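PDB 3MPR: putative endonuclease/exonuclease/phosphatase family protein from Bacteroides thetaiotaomicron, which probably acts as a metal-dependent nuclease of the DNase I-like superfamily, perhaps with endonuclease and 3'-5' RNA exonuclease activity. Local coordinates for residues 120-125 / 139-144; 99-104 / 155-160; 174-179 / 228-233; 45-50 / 85-90. All coordinates share one frame; numbering follows the deposited sequence.

Overall arrangement
The four contacts illustrate how a DNase I-like fold is built from two beta sheets packed face to face with helices outside. Contacts 1 and 3 lie in one sheet, their centres about 10 Å apart, and contact 2 covers that sheet's edge strand with a helix, about 8 Å from contact 1 between centres. Contact 4 belongs to the opposing sheet, its centre about 12 Å from that of contact 1. N140 joins three of them: N140 OD1 meets T176 OG1 at 2.8 Å and N140 ND2 meets T49 O at 2.8 Å. The side chains of H142 and D178 each lie about 4 Å from that of E51, a magnesium ligand, although this chain binds no magnesium.

Contact 1: 120-125 / 139-144; sequences RICSWG and FNLHMD
S123 and N140 form the hydrogen-bonded pair of an antiparallel beta hairpin made by strands 121-129 and 135-142. S123 N gives to N140 O at 3.0 Å, and N140 N gives to S123 O at 2.9 Å. Their side chains find polar partners elsewhere, S123 OG on D100 and N140 OD1 on T176 and Q50.

Apolar packing occupies the face bearing C122, W124, F139 and L141. C122 SG lies at the edge of the F139 ring, 3.8 Å from F139 CD2, a sulfur-aromatic contact in the ring plane. W124 and F139 run alongside each other, with W124 CB 3.6 Å from F139 CD2.

The charged end is held differently. The bend at chi2 (-71°) of R120 lays CD close to H142 O. Farther out, NE and NH2 both grip D144 OD2, each at 3.0 Å, in a salt bridge with guanidinium and carboxylate planes 76° apart. D144 OD2 also accepts from L118 N, while D144 OD1 is taken by backbone N-H groups of V117, I146 and G147. R120 NH1 sits over the centre of the H142 ring, 3.8 Å above its plane. Between the strands a water accepts from I121 N and donates to H142 O.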
loop_
_atom_site.group_PDB
_atom_site.type_symbol
_atom_site.label_atom_id
_atom_site.label_comp_id
_atom_site.label_asym_id
_atom_site.label_seq_id
_atom_site.Cartn_x
_atom_site.Cartn_y
_atom_site.Cartn_z
ATOM N N ARG A 120 24.916 17.823 9.139
ATOM C CA ARG A 120 23.629 17.385 8.601
ATOM C C ARG A 120 23.479 18.025 7.236
ATOM O O ARG A 120 23.776 19.205 7.063
ATOM C CB ARG A 120 22.490 17.826 9.521
ATOM C CG ARG A 120 22.643 17.349 10.962
ATOM C CD ARG A 120 22.418 15.848 11.085
ATOM N NE ARG A 120 22.516 15.395 12.470
ATOM C CZ ARG A 120 22.072 14.220 12.912
ATOM N NH1 ARG A 120 21.499 13.363 12.077
ATOM N NH2 ARG A 120 22.203 13.900 14.197
ATOM N N ILE A 121 23.029 17.251 6.261
ATOM C CA ILE A 121 23.016 17.720 4.890
ATOM C C ILE A 121 21.599 17.711 4.331
ATOM O O ILE A 121 20.795 16.835 4.658
ATOM C CB ILE A 121 23.976 16.872 4.008
ATOM C CG1 ILE A 121 24.310 17.593 2.694
ATOM C CG2 ILE A 121 23.396 15.473 3.737
ATOM C CD1 ILE A 121 25.306 16.843 1.816
ATOM N N CYS A 122 21.292 18.721 3.524
ATOM C CA CYS A 122 20.064 18.759 2.753
ATOM C C CYS A 122 20.455 18.661 1.286
ATOM O O CYS A 122 21.275 19.448 0.804
ATOM C CB CYS A 122 19.297 20.058 3.018
ATOM S SG CYS A 122 17.830 20.241 1.997
ATOM N N SER A 123 19.908 17.665 0.592
ATOM C CA SER A 123 20.140 17.506 -0.834
ATOM C C SER A 123 18.861 17.862 -1.580
ATOM O O SER A 123 17.756 17.651 -1.082
ATOM C CB SER A 123 20.556 16.070 -1.171
ATOM O OG SER A 123 21.749 15.718 -0.501
ATOM N N TRP A 124 19.007 18.394 -2.786
ATOM C CA TRP A 124 17.846 18.861 -3.511
ATOM C C TRP A 124 18.043 18.678 -4.998
ATOM O O TRP A 124 19.173 18.521 -5.488
ATOM C CB TRP A 124 17.578 20.339 -3.178
ATOM C CG TRP A 124 18.745 21.232 -3.568
ATOM C CD1 TRP A 124 19.830 21.552 -2.806
ATOM C CD2 TRP A 124 18.937 21.866 -4.834
ATOM N NE1 TRP A 124 20.689 22.364 -3.524
ATOM C CE2 TRP A 124 20.151 22.577 -4.769
ATOM C CE3 TRP A 124 18.185 21.917 -6.014
ATOM C CZ2 TRP A 124 20.641 23.315 -5.846
ATOM C CZ3 TRP A 124 18.662 22.652 -7.077
ATOM C CH2 TRP A 124 19.886 23.341 -6.991
ATOM N N GLY A 125 16.930 18.682 -5.713
ATOM C CA GLY A 125 16.955 18.694 -7.155
ATOM C C GLY A 125 15.837 19.585 -7.653
ATOM O O GLY A 125 14.762 19.630 -7.062
ATOM N N PHE A 139 13.361 18.851 -1.909
ATOM C CA PHE A 139 14.412 18.909 -0.894
ATOM C C PHE A 139 14.285 17.717 0.030
ATOM O O PHE A 139 13.174 17.277 0.298
ATOM C CB PHE A 139 14.231 20.154 -0.022
ATOM C CG PHE A 139 14.480 21.452 -0.738
ATOM C CD1 PHE A 139 13.491 22.047 -1.489
ATOM C CD2 PHE A 139 15.708 22.087 -0.626
ATOM C CE1 PHE A 139 13.729 23.260 -2.135
ATOM C CE2 PHE A 139 15.946 23.291 -1.262
ATOM C CZ PHE A 139 14.959 23.874 -2.012
ATOM N N ASN A 140 15.408 17.240 0.567
ATOM C CA ASN A 140 15.393 16.104 1.479
ATOM C C ASN A 140 16.493 16.274 2.525
ATOM O O ASN A 140 17.597 16.688 2.192
ATOM C CB ASN A 140 15.583 14.818 0.675
ATOM C CG ASN A 140 15.609 13.583 1.536
ATOM O OD1 ASN A 140 14.752 13.394 2.403
ATOM N ND2 ASN A 140 16.597 12.720 1.297
ATOM N N LEU A 141 16.193 15.976 3.787
ATOM C CA LEU A 141 17.174 16.200 4.848
ATOM C C LEU A 141 16.977 15.250 6.024
ATOM O O LEU A 141 16.014 14.489 6.078
ATOM C CB LEU A 141 17.130 17.663 5.340
ATOM C CG LEU A 141 15.811 18.216 5.913
ATOM C CD1 LEU A 141 15.521 17.681 7.320
ATOM C CD2 LEU A 141 15.852 19.732 5.956
ATOM N N HIS A 142 17.911 15.320 6.962
ATOM C CA HIS A 142 17.852 14.565 8.200
ATOM C C HIS A 142 18.398 15.490 9.277
ATOM O O HIS A 142 19.578 15.833 9.261
ATOM C CB HIS A 142 18.712 13.301 8.088
ATOM C CG HIS A 142 18.620 12.402 9.280
ATOM N ND1 HIS A 142 19.181 11.144 9.310
ATOM C CD2 HIS A 142 18.023 12.576 10.484
ATOM C CE1 HIS A 142 18.939 10.583 10.483
ATOM N NE2 HIS A 142 18.242 11.434 11.216
HETATM N N MSE A 143 17.522 15.913 10.183
HETATM C CA MSE A 143 17.837 16.906 11.210
HETATM C C MSE A 143 18.715 16.342 12.336
HETATM O O MSE A 143 18.808 15.128 12.517
HETATM C CB MSE A 143 16.540 17.428 11.819
HETATM C CG MSE A 143 15.646 18.216 10.886
HETATM SE SE MSE A 143 16.459 19.967 10.559
HETATM C CE MSE A 143 14.838 21.030 10.427
ATOM N N ASP A 144 19.344 17.229 13.109
ATOM C CA ASP A 144 20.173 16.789 14.227
ATOM C C ASP A 144 19.277 16.437 15.414
ATOM O O ASP A 144 18.244 17.068 15.621
ATOM C CB ASP A 144 21.173 17.875 14.623
ATOM C CG ASP A 144 22.230 17.365 15.582
ATOM O OD1 ASP A 144 22.187 17.722 16.778
ATOM O OD2 ASP A 144 23.089 16.590 15.139
HETATM O O HOH W 1 22.109 14.532 7.620
#

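Contact 2: 99-104 / 155-160; sequences GDFWLS and AFLVQE
F101 reaches from the strand to L157 and V158 of the helix, and its ring carries much of this apolar contact. Its CG sits between the backbone N and the carbonyl carbon (chi1 57°), and the far end of the ring meets the two helix residues in different ways. CE2 approaches L157 CG obliquely at 4.1 Å, the two side chains pointing oppositely as they pass. V158 CG2 instead lies at the ring edge, near its plane, 4.1 Å from F101 CZ. An alanine at F101 would remove the ring, and would probably leave L157 CG and V158 CG2 facing a gap between helix and strand.

W102 turns its indole the other way, where NE1 donates a hydrogen bond to R74 O, and contributes its backbone instead: W102 O lies 3.7 Å from L157 CD2. This is the helix-on-sheet layering of an alpha/beta sandwich, with helix 148-164 lying against strand 93-102 at the margin of its sheet. The axes of the two short segments come within 10.7 Å, their directions 150° apart.

Just beyond the strand, L103 is the centre of an inverse gamma turn, closed by a weak bond from S104 N to W102 O. Its CD2 methyl reaches back to the helix, 4.2 Å from V158 CG2 and 4.3 Å from L157 CD2. S104 adds a carbonyl, its O lying 3.9 Å from L157 CD2, while its hydroxyl is engaged with S111 OG and T106 N.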
loop_
_atom_site.group_PDB
_atom_site.type_symbol
_atom_site.label_atom_id
_atom_site.label_comp_id
_atom_site.label_asym_id
_atom_site.label_seq_id
_atom_site.Cartn_x
_atom_site.Cartn_y
_atom_site.Cartn_z
ATOM N N GLY A 99 21.799 19.935 -6.153
ATOM C CA GLY A 99 22.816 20.424 -5.232
ATOM C C GLY A 99 22.656 19.888 -3.824
ATOM O O GLY A 99 21.801 19.038 -3.555
ATOM N N ASP A 100 23.488 20.392 -2.921
ATOM C CA ASP A 100 23.439 20.003 -1.511
ATOM C C ASP A 100 23.928 21.194 -0.712
ATOM O O ASP A 100 24.794 21.941 -1.174
ATOM C CB ASP A 100 24.375 18.820 -1.225
ATOM C CG ASP A 100 24.281 17.726 -2.275
ATOM O OD1 ASP A 100 24.929 17.871 -3.332
ATOM O OD2 ASP A 100 23.563 16.720 -2.048
ATOM N N PHE A 101 23.383 21.369 0.480
ATOM C CA PHE A 101 23.900 22.351 1.422
ATOM C C PHE A 101 23.846 21.772 2.834
ATOM O O PHE A 101 22.947 20.984 3.154
ATOM C CB PHE A 101 23.149 23.696 1.316
ATOM C CG PHE A 101 21.646 23.602 1.517
ATOM C CD1 PHE A 101 20.800 23.355 0.447
ATOM C CD2 PHE A 101 21.084 23.823 2.766
ATOM C CE1 PHE A 101 19.421 23.288 0.630
ATOM C CE2 PHE A 101 19.711 23.751 2.958
ATOM C CZ PHE A 101 18.879 23.485 1.884
ATOM N N TRP A 102 24.813 22.141 3.671
ATOM C CA TRP A 102 24.812 21.697 5.064
ATOM C C TRP A 102 23.935 22.605 5.907
ATOM O O TRP A 102 23.792 23.784 5.612
ATOM C CB TRP A 102 26.246 21.612 5.618
ATOM C CG TRP A 102 26.934 20.371 5.127
ATOM C CD1 TRP A 102 27.060 19.192 5.794
ATOM C CD2 TRP A 102 27.514 20.164 3.834
ATOM N NE1 TRP A 102 27.700 18.269 5.011
ATOM C CE2 TRP A 102 27.993 18.842 3.801
ATOM C CE3 TRP A 102 27.688 20.974 2.707
ATOM C CZ2 TRP A 102 28.632 18.308 2.682
ATOM C CZ3 TRP A 102 28.331 20.443 1.595
ATOM C CH2 TRP A 102 28.791 19.125 1.592
ATOM N N LEU A 103 23.317 22.036 6.934
ATOM C CA LEU A 103 22.418 22.796 7.789
ATOM C C LEU A 103 23.261 23.469 8.868
ATOM O O LEU A 103 23.390 22.968 9.983
ATOM C CB LEU A 103 21.355 21.870 8.388
ATOM C CG LEU A 103 20.557 21.111 7.320
ATOM C CD1 LEU A 103 19.574 20.122 7.947
ATOM C CD2 LEU A 103 19.834 22.094 6.377
ATOM N N SER A 104 23.859 24.601 8.506
ATOM C CA SER A 104 24.765 25.308 9.399
ATOM C C SER A 104 24.910 26.766 8.987
ATOM O O SER A 104 24.309 27.213 8.006
ATOM C CB SER A 104 26.138 24.645 9.397
ATOM O OG SER A 104 26.830 24.896 8.182
ATOM N N ALA A 155 15.271 25.009 9.689
ATOM C CA ALA A 155 13.979 25.172 9.042
ATOM C C ALA A 155 13.946 26.455 8.226
ATOM O O ALA A 155 13.471 26.469 7.081
ATOM C CB ALA A 155 12.854 25.145 10.067
ATOM N N PHE A 156 14.474 27.533 8.796
ATOM C CA PHE A 156 14.467 28.815 8.090
ATOM C C PHE A 156 15.493 28.906 6.960
ATOM O O PHE A 156 15.250 29.555 5.952
ATOM C CB PHE A 156 14.581 29.979 9.079
ATOM C CG PHE A 156 13.359 30.134 9.934
ATOM C CD1 PHE A 156 12.164 30.553 9.372
ATOM C CD2 PHE A 156 13.389 29.814 11.280
ATOM C CE1 PHE A 156 11.028 30.676 10.143
ATOM C CE2 PHE A 156 12.254 29.931 12.057
ATOM C CZ PHE A 156 11.076 30.364 11.491
ATOM N N LEU A 157 16.624 28.227 7.116
ATOM C CA LEU A 157 17.613 28.154 6.041
ATOM C C LEU A 157 17.029 27.405 4.844
ATOM O O LEU A 157 17.215 27.790 3.691
ATOM C CB LEU A 157 18.873 27.452 6.530
ATOM C CG LEU A 157 19.866 26.974 5.465
ATOM C CD1 LEU A 157 20.407 28.143 4.643
ATOM C CD2 LEU A 157 21.011 26.195 6.119
ATOM N N VAL A 158 16.306 26.327 5.119
ATOM C CA VAL A 158 15.679 25.599 4.030
ATOM C C VAL A 158 14.685 26.488 3.291
ATOM O O VAL A 158 14.665 26.521 2.060
ATOM C CB VAL A 158 15.046 24.274 4.509
ATOM C CG1 VAL A 158 14.150 23.700 3.430
ATOM C CG2 VAL A 158 16.147 23.286 4.875
ATOM N N GLN A 159 13.882 27.241 4.035
ATOM C CA GLN A 159 12.933 28.141 3.402
ATOM C C GLN A 159 13.654 29.246 2.593
ATOM O O GLN A 159 13.186 29.654 1.547
ATOM C CB GLN A 159 11.974 28.712 4.444
ATOM C CG GLN A 159 11.064 27.634 5.037
ATOM C CD GLN A 159 10.362 28.070 6.304
ATOM O OE1 GLN A 159 10.564 27.488 7.373
ATOM N NE2 GLN A 159 9.514 29.081 6.190
ATOM N N GLU A 160 14.801 29.715 3.061
ATOM C CA GLU A 160 15.571 30.666 2.248
ATOM C C GLU A 160 16.069 30.031 0.942
ATOM O O GLU A 160 15.998 30.645 -0.122
ATOM C CB GLU A 160 16.721 31.271 3.040
ATOM C CG GLU A 160 16.260 32.220 4.148
ATOM C CD GLU A 160 15.475 33.424 3.617
ATOM O OE1 GLU A 160 16.098 34.341 3.035
ATOM O OE2 GLU A 160 14.234 33.452 3.779
#

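Contact 3: 174-179 / 228-233; sequences ILTGDF and DHIFVS
The ring of F179 receives the edge of F231 on one face, F231 CE2 standing 3.7 Å above the plane, nearer the rim than the centre. The planes are 88° apart, so this is a T-shaped (edge-to-face) pair. F179 CG lies anti to the carbonyl carbon (chi1 -64°), which swings the ring toward the strand of H229 and F231. L175 CG, from the same segment, lies at the F179 ring edge. H229 completes an aromatic cluster: F179 CD1 lies at the edge of the imidazole, 3.6 Å from H229 CD2, with the planes turned 48°. L175 CD2 lies 3.8 Å from F231 CD2. An alanine at F179 would probably leave the F231 edge without its facing ring and H229 CD2 without its closest neighbour across the contact, opening a gap between them.

The antiparallel strands are joined tightly at one hydrogen-bonded pair and only weakly at the next such pair. L175 N gives to F231 O at 2.7 Å and F231 N to L175 O at 2.8 Å, whereas the G177 and H229 bonds are weak. G177 has backbone angles that call for glycine.

On the opposite face I230 CG1 packs against T176 CG2 at 3.8 Å, and T176 OG1 turns to N140 OD1. There D178 OD1 and D228 OD2 lie 4.1 Å apart beside the magnesium-binding E51, a closeness of acids consistent with a cation site.

The aromatic side faces helix 186-192, where F191 stacks on F231 and Y188 meets H229. The I230 side abuts strands 5-13 and 283-289 of the opposing sheet, and strand 135-142 flanks 173-178.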
loop_
_atom_site.group_PDB
_atom_site.type_symbol
_atom_site.label_atom_id
_atom_site.label_comp_id
_atom_site.label_asym_id
_atom_site.label_seq_id
_atom_site.Cartn_x
_atom_site.Cartn_y
_atom_site.Cartn_z
ATOM N N ILE A 174 8.729 20.608 -2.614
ATOM C CA ILE A 174 8.373 19.470 -1.797
ATOM C C ILE A 174 9.579 19.234 -0.913
ATOM O O ILE A 174 10.701 19.213 -1.406
ATOM C CB ILE A 174 8.155 18.228 -2.670
ATOM C CG1 ILE A 174 7.001 18.483 -3.649
ATOM C CG2 ILE A 174 7.950 16.982 -1.780
ATOM C CD1 ILE A 174 6.817 17.386 -4.719
ATOM N N LEU A 175 9.346 19.066 0.385
ATOM C CA LEU A 175 10.413 18.829 1.372
ATOM C C LEU A 175 10.131 17.558 2.165
ATOM O O LEU A 175 9.096 17.474 2.832
ATOM C CB LEU A 175 10.501 20.019 2.345
ATOM C CG LEU A 175 11.325 19.830 3.631
ATOM C CD1 LEU A 175 12.793 19.625 3.325
ATOM C CD2 LEU A 175 11.129 21.025 4.585
ATOM N N THR A 176 11.027 16.565 2.071
ATOM C CA THR A 176 10.896 15.316 2.829
ATOM C C THR A 176 12.026 15.223 3.832
ATOM O O THR A 176 12.991 15.976 3.755
ATOM C CB THR A 176 11.005 14.068 1.907
ATOM O OG1 THR A 176 12.285 14.052 1.256
ATOM C CG2 THR A 176 9.910 14.075 0.844
ATOM N N GLY A 177 11.941 14.288 4.768
ATOM C CA GLY A 177 13.081 14.079 5.639
ATOM C C GLY A 177 12.742 13.391 6.934
ATOM O O GLY A 177 11.575 13.141 7.230
ATOM N N ASP A 178 13.786 13.067 7.686
ATOM C CA ASP A 178 13.658 12.632 9.070
ATOM C C ASP A 178 13.968 13.865 9.909
ATOM O O ASP A 178 15.103 14.352 9.923
ATOM C CB ASP A 178 14.651 11.511 9.355
ATOM C CG ASP A 178 14.625 11.035 10.815
ATOM O OD1 ASP A 178 14.063 11.732 11.679
ATOM O OD2 ASP A 178 15.201 9.962 11.094
ATOM N N PHE A 179 12.951 14.385 10.583
ATOM C CA PHE A 179 13.088 15.632 11.333
ATOM C C PHE A 179 13.401 15.404 12.811
ATOM O O PHE A 179 13.530 16.358 13.580
ATOM C CB PHE A 179 11.858 16.518 11.120
ATOM C CG PHE A 179 11.702 16.968 9.699
ATOM C CD1 PHE A 179 11.163 16.114 8.739
ATOM C CD2 PHE A 179 12.141 18.225 9.309
ATOM C CE1 PHE A 179 11.048 16.523 7.414
ATOM C CE2 PHE A 179 12.031 18.643 7.991
ATOM C CZ PHE A 179 11.480 17.793 7.039
ATOM N N ASP A 228 8.876 11.895 10.579
ATOM C CA ASP A 228 9.170 11.938 9.158
ATOM C C ASP A 228 8.001 12.652 8.511
ATOM O O ASP A 228 6.858 12.247 8.697
ATOM C CB ASP A 228 9.285 10.509 8.616
ATOM C CG ASP A 228 10.333 9.703 9.360
ATOM O OD1 ASP A 228 9.975 8.924 10.274
ATOM O OD2 ASP A 228 11.525 9.892 9.051
ATOM N N HIS A 229 8.282 13.720 7.762
ATOM C CA HIS A 229 7.224 14.540 7.199
ATOM C C HIS A 229 7.448 14.743 5.718
ATOM O O HIS A 229 8.576 14.632 5.220
ATOM C CB HIS A 229 7.213 15.942 7.835
ATOM C CG HIS A 229 7.099 15.944 9.325
ATOM N ND1 HIS A 229 5.963 15.521 9.986
ATOM C CD2 HIS A 229 7.969 16.340 10.285
ATOM C CE1 HIS A 229 6.145 15.646 11.289
ATOM N NE2 HIS A 229 7.352 16.144 11.496
ATOM N N ILE A 230 6.363 15.065 5.030
ATOM C CA ILE A 230 6.455 15.619 3.687
ATOM C C ILE A 230 5.731 16.959 3.703
ATOM O O ILE A 230 4.519 17.009 3.876
ATOM C CB ILE A 230 5.850 14.669 2.640
ATOM C CG1 ILE A 230 6.617 13.330 2.657
ATOM C CG2 ILE A 230 5.898 15.296 1.251
ATOM C CD1 ILE A 230 6.158 12.321 1.587
ATOM N N PHE A 231 6.493 18.044 3.566
ATOM C CA PHE A 231 5.937 19.392 3.536
ATOM C C PHE A 231 5.892 19.831 2.083
ATOM O O PHE A 231 6.806 19.509 1.309
ATOM C CB PHE A 231 6.842 20.358 4.307
ATOM C CG PHE A 231 6.937 20.073 5.790
ATOM C CD1 PHE A 231 5.876 20.370 6.635
ATOM C CD2 PHE A 231 8.096 19.547 6.338
ATOM C CE1 PHE A 231 5.966 20.137 8.000
ATOM C CE2 PHE A 231 8.194 19.310 7.697
ATOM C CZ PHE A 231 7.129 19.614 8.534
ATOM N N VAL A 232 4.850 20.565 1.701
ATOM C CA VAL A 232 4.728 21.010 0.319
ATOM C C VAL A 232 4.270 22.455 0.236
ATOM O O VAL A 232 3.613 22.956 1.140
ATOM C CB VAL A 232 3.734 20.135 -0.495
ATOM C CG1 VAL A 232 4.190 18.683 -0.529
ATOM C CG2 VAL A 232 2.326 20.237 0.073
ATOM N N SER A 233 4.599 23.123 -0.859
ATOM C CA SER A 233 4.060 24.465 -1.075
ATOM C C SER A 233 2.530 24.387 -1.118
ATOM O O SER A 233 1.967 23.391 -1.552
ATOM C CB SER A 233 4.609 25.058 -2.382
ATOM O OG SER A 233 6.028 25.114 -2.385
#

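Contact 4: 45-50 / 85-90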
loop_
_atom_site.group_PDB
_atom_site.type_symbol
_atom_site.label_atom_id
_atom_site.label_comp_id
_atom_site.label_asym_id
_atom_site.label_seq_id
_atom_site.Cartn_x
_atom_site.Cartn_y
_atom_site.Cartn_z
ATOM N N ASP A 45 7.245 7.779 -7.347
ATOM C CA ASP A 45 7.850 8.444 -8.497
ATOM C C ASP A 45 9.193 9.049 -8.115
ATOM O O ASP A 45 10.158 9.009 -8.871
ATOM C CB ASP A 45 6.956 9.575 -9.001
ATOM C CG ASP A 45 5.665 9.071 -9.621
ATOM O OD1 ASP A 45 5.626 7.906 -10.085
ATOM O OD2 ASP A 45 4.697 9.847 -9.643
ATOM N N ILE A 46 9.221 9.644 -6.933
ATOM C CA ILE A 46 10.403 10.294 -6.416
ATOM C C ILE A 46 10.336 10.267 -4.901
ATOM O O ILE A 46 9.288 10.514 -4.318
ATOM C CB ILE A 46 10.512 11.733 -6.963
ATOM C CG1 ILE A 46 11.669 12.487 -6.306
ATOM C CG2 ILE A 46 9.210 12.472 -6.794
ATOM C CD1 ILE A 46 12.150 13.637 -7.152
ATOM N N PHE A 47 11.443 9.934 -4.253
ATOM C CA PHE A 47 11.419 9.850 -2.799
ATOM C C PHE A 47 12.741 10.252 -2.164
ATOM O O PHE A 47 13.791 10.027 -2.741
ATOM C CB PHE A 47 10.965 8.456 -2.314
ATOM C CG PHE A 47 11.827 7.297 -2.790
ATOM C CD1 PHE A 47 11.715 6.802 -4.076
ATOM C CD2 PHE A 47 12.686 6.653 -1.911
ATOM C CE1 PHE A 47 12.482 5.717 -4.484
ATOM C CE2 PHE A 47 13.453 5.580 -2.309
ATOM C CZ PHE A 47 13.344 5.101 -3.605
ATOM N N GLY A 48 12.651 10.866 -0.987
ATOM C CA GLY A 48 13.801 11.220 -0.191
ATOM C C GLY A 48 14.111 10.065 0.734
ATOM O O GLY A 48 13.207 9.438 1.297
ATOM N N THR A 49 15.392 9.754 0.857
ATOM C CA THR A 49 15.846 8.734 1.792
ATOM C C THR A 49 16.785 9.349 2.822
ATOM O O THR A 49 17.392 10.387 2.573
ATOM C CB THR A 49 16.603 7.612 1.068
ATOM O OG1 THR A 49 17.811 8.137 0.490
ATOM C CG2 THR A 49 15.724 6.981 -0.015
ATOM N N GLN A 50 16.922 8.704 3.973
ATOM C CA GLN A 50 17.906 9.146 4.947
ATOM C C GLN A 50 18.742 7.963 5.440
ATOM O O GLN A 50 18.312 6.806 5.365
ATOM C CB GLN A 50 17.244 9.888 6.111
ATOM C CG GLN A 50 16.312 11.030 5.680
ATOM C CD GLN A 50 14.914 10.562 5.305
ATOM O OE1 GLN A 50 14.334 9.691 5.961
ATOM N NE2 GLN A 50 14.352 11.154 4.250
ATOM N N ALA A 85 19.929 11.117 0.239
ATOM C CA ALA A 85 19.806 10.889 -1.194
ATOM C C ALA A 85 18.358 10.905 -1.674
ATOM O O ALA A 85 17.475 10.382 -0.998
ATOM C CB ALA A 85 20.475 9.591 -1.582
ATOM N N ILE A 86 18.132 11.494 -2.846
ATOM C CA ILE A 86 16.803 11.510 -3.485
ATOM C C ILE A 86 16.801 10.545 -4.669
ATOM O O ILE A 86 17.672 10.630 -5.537
ATOM C CB ILE A 86 16.436 12.938 -3.960
ATOM C CG1 ILE A 86 16.355 13.895 -2.762
ATOM C CG2 ILE A 86 15.119 12.954 -4.750
ATOM C CD1 ILE A 86 16.475 15.390 -3.144
ATOM N N PHE A 87 15.853 9.604 -4.680
ATOM C CA PHE A 87 15.701 8.655 -5.776
ATOM C C PHE A 87 14.541 9.096 -6.653
ATOM O O PHE A 87 13.550 9.625 -6.151
ATOM C CB PHE A 87 15.407 7.236 -5.238
ATOM C CG PHE A 87 16.620 6.511 -4.707
ATOM C CD1 PHE A 87 17.140 6.814 -3.459
ATOM C CD2 PHE A 87 17.205 5.496 -5.445
ATOM C CE1 PHE A 87 18.242 6.149 -2.973
ATOM C CE2 PHE A 87 18.308 4.823 -4.959
ATOM C CZ PHE A 87 18.826 5.151 -3.718
ATOM N N TYR A 88 14.644 8.870 -7.962
ATOM C CA TYR A 88 13.566 9.259 -8.864
ATOM C C TYR A 88 13.544 8.354 -10.086
ATOM O O TYR A 88 14.556 7.741 -10.425
ATOM C CB TYR A 88 13.709 10.723 -9.283
ATOM C CG TYR A 88 14.954 10.969 -10.097
ATOM C CD1 TYR A 88 16.195 11.046 -9.486
ATOM C CD2 TYR A 88 14.894 11.088 -11.481
ATOM C CE1 TYR A 88 17.350 11.254 -10.228
ATOM C CE2 TYR A 88 16.042 11.298 -12.228
ATOM C CZ TYR A 88 17.265 11.381 -11.586
ATOM O OH TYR A 88 18.423 11.576 -12.301
ATOM N N ARG A 89 12.382 8.247 -10.730
ATOM C CA ARG A 89 12.248 7.441 -11.946
ATOM C C ARG A 89 12.819 8.209 -13.119
ATOM O O ARG A 89 12.348 9.298 -13.428
ATOM C CB ARG A 89 10.782 7.133 -12.234
ATOM C CG ARG A 89 10.190 6.105 -11.305
ATOM C CD ARG A 89 8.883 5.593 -11.852
ATOM N NE ARG A 89 9.052 4.954 -13.154
ATOM C CZ ARG A 89 8.134 4.167 -13.705
ATOM N NH1 ARG A 89 7.005 3.921 -13.052
ATOM N NH2 ARG A 89 8.342 3.621 -14.895
ATOM N N THR A 90 13.821 7.647 -13.788
ATOM C CA THR A 90 14.474 8.404 -14.852
ATOM C C THR A 90 13.556 8.557 -16.067
ATOM O O THR A 90 13.701 9.496 -16.856
ATOM C CB THR A 90 15.831 7.798 -15.272
ATOM O OG1 THR A 90 15.645 6.456 -15.724
ATOM C CG2 THR A 90 16.815 7.809 -14.109
HETATM O O HOH W 2 6.069 5.172 -10.162
HETATM O O HOH W 3 20.173 8.323 2.138
#
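F47 and F87 are the central hydrogen-bonded pair of antiparallel strands 46-50 and 86-89, in the sheet of the DNase I-like alpha/beta sandwich that faces the hairpin of contact 1. F47 N gives to F87 O, and F87 N to F47 O, each at 2.9 Å. Above one face of the F47 ring rides F87 CB, 3.6 Å from its centroid, a CH-pi contact. The two ring planes are 11° apart, but displaced so that little of one ring lies over the other. T49 CG2 crosses to F87 CD1 at 3.7 Å.

At one end A85 O is doubly gripped, by T49 N at 2.9 Å and by T49 OG1 at 2.7 Å. The hydroxyl is brought there by its place between the backbone N and the carbonyl carbon (chi1 65°). At the other end R89 N gives to D45 O, and a water joins D45 OD1 to R89 NH1; D45 OD2 takes the N-H of T8 and R89 NH2 pairs with D91.

I46 CG1 meets I86 CG2 at 3.8 Å, and both residues rest on F138 of the opposing sheet. Strand 5-13 borders 46-50, strand 67-70 borders 86-89, and helix 54-63 covers A85 and F87.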